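Local coordinates for protein probable amidase (Thermus thermophilus, PDB 2DC0) that belongs to the amidase family and is probably an amidase, built round a mixed beta-sheet flanked by helices, at residues M1-G13 and L209-E221. Numbering follows the deposited sequence.
Sequences MDLLEAKRLLETG and LTRSVRDAHFLTE
Asp2 OD2 is held by two donors of the 209-221 segment: Arg214 NE, 2.9 Å away on its syn side, and Ser212 OG, 3.0 Å away on the anti side. The second carboxylate oxygen, OD1, accepts from Arg214 NH2 at 3.0 Å through its syn lone pair, which completes a side-on, two-nitrogen salt bridge with the carboxylate at the guanidinium edge. Some twist remains, the two planes being 32° apart. OD1 also takes the Glu5 N-H almost along its C-O axis, the N-cap bond of helix 3-11. With chi1 at 65°, Asp2 CG stands between its own backbone N and carbonyl carbon, which brings OD1 to Glu5 N.

Asp215 answers from helix 213-221. Its OD2 accepts from Leu3 N (2.6 Å) and its OD1 from Leu4 N (3.2 Å), each on the syn side, so one carboxylate spans two consecutive N-H groups at the start of helix 3-11. The negative charge therefore sits at the positive end of that helix dipole, which probably stabilises the Asp215 charge and may offset its repulsion from the nearby Asp2 carboxylate.

In the fold, this contact sets the N-terminal helix against the first two turns of helix 213-224, which follows strand 206-210 of the central mixed sheet; the axes of 3-11 and 213-221 approach to 9.8 Å, their directions 77° apart. Ser212 is itself an N-cap, accepting a weak bond from Asp215 N.

Apolar packing flanks the polar cluster. Leu4 CB covers one guanidinium face of Arg214, while Leu4 CD2 makes a CH-pi contact over the face of the Phe218 ring, offset toward the rim and 3.7 Å from its centroid. Lys7 CD reaches the same ring obliquely at CZ, and Leu3 CD1 meets Leu219 CD2 at 4.0 Å.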
loop_
_atom_site.group_PDB
_atom_site.type_symbol
_atom_site.label_atom_id
_atom_site.label_comp_id
_atom_site.label_asym_id
_atom_site.label_seq_id
_atom_site.Cartn_x
_atom_site.Cartn_y
_atom_site.Cartn_z
ATOM N N MET A 1 -6.285 27.358 26.325
ATOM C CA MET A 1 -4.850 27.383 25.929
ATOM C C MET A 1 -4.480 26.015 25.365
ATOM O O MET A 1 -5.182 25.032 25.611
ATOM C CB MET A 1 -3.958 27.692 27.142
ATOM C CG MET A 1 -3.710 26.494 28.054
ATOM S SD MET A 1 -2.557 26.779 29.436
ATOM C CE MET A 1 -3.597 26.362 30.817
ATOM N N ASP A 2 -3.388 25.944 24.605
ATOM C CA ASP A 2 -2.963 24.663 24.057
ATOM C C ASP A 2 -1.645 24.211 24.684
ATOM O O ASP A 2 -1.094 24.897 25.546
ATOM C CB ASP A 2 -2.850 24.727 22.526
ATOM C CG ASP A 2 -1.770 25.675 22.046
ATOM O OD1 ASP A 2 -1.044 26.249 22.884
ATOM O OD2 ASP A 2 -1.644 25.841 20.816
ATOM N N LEU A 3 -1.155 23.051 24.256
ATOM C CA LEU A 3 0.083 22.480 24.786
ATOM C C LEU A 3 1.292 23.405 24.755
ATOM O O LEU A 3 1.971 23.578 25.766
ATOM C CB LEU A 3 0.446 21.193 24.034
ATOM C CG LEU A 3 -0.292 19.900 24.378
ATOM C CD1 LEU A 3 0.093 18.816 23.385
ATOM C CD2 LEU A 3 0.063 19.478 25.798
ATOM N N LEU A 4 1.565 23.988 23.592
ATOM C CA LEU A 4 2.721 24.863 23.446
ATOM C C LEU A 4 2.617 26.164 24.237
ATOM O O LEU A 4 3.627 26.680 24.704
ATOM C CB LEU A 4 2.981 25.139 21.962
ATOM C CG LEU A 4 3.351 23.870 21.175
ATOM C CD1 LEU A 4 3.556 24.203 19.702
ATOM C CD2 LEU A 4 4.616 23.261 21.756
ATOM N N GLU A 5 1.406 26.689 24.404
ATOM C CA GLU A 5 1.250 27.916 25.172
ATOM C C GLU A 5 1.447 27.591 26.653
ATOM O O GLU A 5 2.089 28.348 27.383
ATOM C CB GLU A 5 -0.136 28.528 24.966
ATOM C CG GLU A 5 -0.255 29.944 25.528
ATOM C CD GLU A 5 -1.692 30.404 25.672
ATOM O OE1 GLU A 5 -2.442 30.372 24.666
ATOM O OE2 GLU A 5 -2.074 30.809 26.795
ATOM N N ALA A 6 0.896 26.461 27.094
ATOM C CA ALA A 6 1.035 26.044 28.488
ATOM C C ALA A 6 2.503 25.764 28.781
ATOM O O ALA A 6 3.004 26.055 29.866
ATOM C CB ALA A 6 0.203 24.795 28.753
ATOM N N LYS A 7 3.189 25.196 27.797
ATOM C CA LYS A 7 4.600 24.876 27.932
ATOM C C LYS A 7 5.400 26.169 28.091
ATOM O O LYS A 7 6.427 26.193 28.769
ATOM C CB LYS A 7 5.061 24.099 26.696
ATOM C CG LYS A 7 6.478 23.573 26.760
ATOM C CD LYS A 7 6.753 22.636 25.591
ATOM C CE LYS A 7 8.192 22.157 25.602
ATOM N NZ LYS A 7 9.131 23.292 25.378
ATOM N N ARG A 8 4.910 27.240 27.470
ATOM C CA ARG A 8 5.557 28.551 27.532
ATOM C C ARG A 8 5.330 29.192 28.904
ATOM O O ARG A 8 6.216 29.851 29.448
ATOM C CB ARG A 8 4.993 29.474 26.446
ATOM C CG ARG A 8 5.800 30.749 26.210
ATOM C CD ARG A 8 5.107 31.658 25.202
ATOM N NE ARG A 8 5.987 32.705 24.680
ATOM C CZ ARG A 8 7.018 32.488 23.866
ATOM N NH1 ARG A 8 7.311 31.254 23.472
ATOM N NH2 ARG A 8 7.757 33.507 23.438
ATOM N N LEU A 9 4.133 29.004 29.448
ATOM C CA LEU A 9 3.795 29.551 30.751
ATOM C C LEU A 9 4.623 28.865 31.827
ATOM O O LEU A 9 5.015 29.487 32.810
ATOM C CB LEU A 9 2.309 29.350 31.039
ATOM C CG LEU A 9 1.349 30.101 30.119
ATOM C CD1 LEU A 9 -0.084 29.718 30.461
ATOM C CD2 LEU A 9 1.556 31.610 30.274
ATOM N N LEU A 10 4.882 27.577 31.635
ATOM C CA LEU A 10 5.670 26.809 32.585
ATOM C C LEU A 10 7.125 27.265 32.578
ATOM O O LEU A 10 7.745 27.403 33.634
ATOM C CB LEU A 10 5.598 25.315 32.256
ATOM C CG LEU A 10 4.308 24.574 32.608
ATOM C CD1 LEU A 10 4.368 23.150 32.067
ATOM C CD2 LEU A 10 4.117 24.565 34.115
ATOM N N GLU A 11 7.664 27.504 31.386
ATOM C CA GLU A 11 9.052 27.938 31.249
ATOM C C GLU A 11 9.269 29.344 31.797
ATOM O O GLU A 11 10.348 29.661 32.303
ATOM C CB GLU A 11 9.479 27.894 29.779
ATOM C CG GLU A 11 9.261 26.541 29.129
ATOM C CD GLU A 11 9.554 26.554 27.642
ATOM O OE1 GLU A 11 9.152 27.527 26.965
ATOM O OE2 GLU A 11 10.163 25.580 27.150
ATOM N N THR A 12 8.244 30.184 31.696
ATOM C CA THR A 12 8.338 31.555 32.181
ATOM C C THR A 12 7.893 31.666 33.633
ATOM O O THR A 12 7.825 32.762 34.187
ATOM C CB THR A 12 7.480 32.513 31.329
ATOM O OG1 THR A 12 6.121 32.064 31.325
ATOM C CG2 THR A 12 7.998 32.568 29.904
ATOM N N GLY A 13 7.579 30.527 34.241
ATOM C CA GLY A 13 7.155 30.524 35.629
ATOM C C GLY A 13 5.822 31.190 35.907
ATOM O O GLY A 13 5.599 31.683 37.011
ATOM N N LEU A 209 -5.075 14.024 19.546
ATOM C CA LEU A 209 -6.258 14.883 19.493
ATOM C C LEU A 209 -5.771 16.116 20.235
ATOM O O LEU A 209 -5.345 16.028 21.388
ATOM C CB LEU A 209 -7.437 14.235 20.220
ATOM C CG LEU A 209 -8.145 13.197 19.343
ATOM C CD1 LEU A 209 -8.780 12.132 20.204
ATOM C CD2 LEU A 209 -9.188 13.903 18.473
ATOM N N THR A 210 -5.822 17.258 19.558
ATOM C CA THR A 210 -5.331 18.514 20.112
ATOM C C THR A 210 -6.244 19.699 19.835
ATOM O O THR A 210 -7.251 19.578 19.136
ATOM C CB THR A 210 -3.965 18.862 19.493
ATOM O OG1 THR A 210 -4.114 18.966 18.066
ATOM C CG2 THR A 210 -2.944 17.781 19.801
ATOM N N ARG A 211 -5.866 20.856 20.372
ATOM C CA ARG A 211 -6.632 22.079 20.167
ATOM C C ARG A 211 -6.074 22.901 19.002
ATOM O O ARG A 211 -6.683 23.879 18.581
ATOM C CB ARG A 211 -6.624 22.922 21.444
ATOM C CG ARG A 211 -7.361 22.285 22.609
ATOM C CD ARG A 211 -7.290 23.161 23.845
ATOM N NE ARG A 211 -8.014 24.414 23.656
ATOM C CZ ARG A 211 -9.341 24.519 23.666
ATOM N NH1 ARG A 211 -10.093 23.444 23.864
ATOM N NH2 ARG A 211 -9.917 25.697 23.466
ATOM N N SER A 212 -4.916 22.511 18.481
ATOM C CA SER A 212 -4.318 23.252 17.373
ATOM C C SER A 212 -3.436 22.355 16.519
ATOM O O SER A 212 -3.020 21.273 16.951
ATOM C CB SER A 212 -3.469 24.405 17.909
ATOM O OG SER A 212 -2.390 23.889 18.675
ATOM N N VAL A 213 -3.133 22.813 15.310
ATOM C CA VAL A 213 -2.292 22.034 14.420
ATOM C C VAL A 213 -0.846 21.979 14.913
ATOM O O VAL A 213 -0.176 20.953 14.755
ATOM C CB VAL A 213 -2.322 22.592 12.980
ATOM C CG1 VAL A 213 -1.340 21.821 12.102
ATOM C CG2 VAL A 213 -3.735 22.471 12.409
ATOM N N ARG A 214 -0.360 23.062 15.518
ATOM C CA ARG A 214 1.021 23.063 16.005
ATOM C C ARG A 214 1.188 22.036 17.125
ATOM O O ARG A 214 2.256 21.440 17.276
ATOM C CB ARG A 214 1.440 24.460 16.487
ATOM C CG ARG A 214 0.699 24.973 17.710
ATOM C CD ARG A 214 1.257 26.319 18.150
ATOM N NE ARG A 214 0.709 26.746 19.433
ATOM C CZ ARG A 214 1.129 27.818 20.100
ATOM N NH1 ARG A 214 2.104 28.570 19.601
ATOM N NH2 ARG A 214 0.586 28.138 21.269
ATOM N N ASP A 215 0.130 21.827 17.905
ATOM C CA ASP A 215 0.167 20.834 18.972
ATOM C C ASP A 215 0.181 19.433 18.357
ATOM O O ASP A 215 0.884 18.538 18.838
ATOM C CB ASP A 215 -1.057 20.961 19.882
ATOM C CG ASP A 215 -0.854 21.967 21.007
ATOM O OD1 ASP A 215 0.149 22.712 20.993
ATOM O OD2 ASP A 215 -1.711 22.012 21.912
ATOM N N ALA A 216 -0.602 19.244 17.295
ATOM C CA ALA A 216 -0.680 17.945 16.623
ATOM C C ALA A 216 0.695 17.516 16.111
ATOM O O ALA A 216 1.091 16.358 16.257
ATOM C CB ALA A 216 -1.690 18.013 15.459
ATOM N N HIS A 217 1.408 18.451 15.490
ATOM C CA HIS A 217 2.749 18.196 14.973
ATOM C C HIS A 217 3.720 17.913 16.128
ATOM O O HIS A 217 4.491 16.956 16.095
ATOM C CB HIS A 217 3.244 19.414 14.189
ATOM C CG HIS A 217 4.726 19.426 13.965
ATOM N ND1 HIS A 217 5.354 18.577 13.078
ATOM C CD2 HIS A 217 5.706 20.165 14.537
ATOM C CE1 HIS A 217 6.657 18.793 13.113
ATOM N NE2 HIS A 217 6.897 19.752 13.990
ATOM N N PHE A 218 3.669 18.766 17.140
ATOM C CA PHE A 218 4.528 18.654 18.314
ATOM C C PHE A 218 4.398 17.289 18.976
ATOM O O PHE A 218 5.394 16.607 19.233
ATOM C CB PHE A 218 4.156 19.759 19.310
ATOM C CG PHE A 218 4.951 19.734 20.591
ATOM C CD1 PHE A 218 6.342 19.792 20.572
ATOM C CD2 PHE A 218 4.302 19.691 21.821
ATOM C CE1 PHE A 218 7.077 19.808 21.761
ATOM C CE2 PHE A 218 5.029 19.707 23.017
ATOM C CZ PHE A 218 6.420 19.766 22.981
ATOM N N LEU A 219 3.160 16.892 19.237
ATOM C CA LEU A 219 2.879 15.621 19.881
ATOM C C LEU A 219 3.201 14.418 18.993
ATOM O O LEU A 219 3.659 13.382 19.485
ATOM C CB LEU A 219 1.413 15.597 20.302
ATOM C CG LEU A 219 1.001 14.794 21.527
ATOM C CD1 LEU A 219 1.907 15.104 22.724
ATOM C CD2 LEU A 219 -0.441 15.154 21.846
ATOM N N THR A 220 2.967 14.548 17.689
ATOM C CA THR A 220 3.245 13.449 16.769
ATOM C C THR A 220 4.747 13.153 16.725
ATOM O O THR A 220 5.144 11.997 16.640
ATOM C CB THR A 220 2.705 13.755 15.340
ATOM O OG1 THR A 220 1.278 13.890 15.391
ATOM C CG2 THR A 220 3.051 12.623 14.378
ATOM N N GLU A 221 5.582 14.187 16.798
ATOM C CA GLU A 221 7.028 13.971 16.791
ATOM C C GLU A 221 7.418 13.167 18.030
ATOM O O GLU A 221 8.218 12.232 17.951
ATOM C CB GLU A 221 7.787 15.299 16.797
ATOM C CG GLU A 221 7.665 16.107 15.517
ATOM C CD GLU A 221 8.597 17.305 15.519
ATOM O OE1 GLU A 221 8.603 18.048 16.524
ATOM O OE2 GLU A 221 9.309 17.516 14.514
#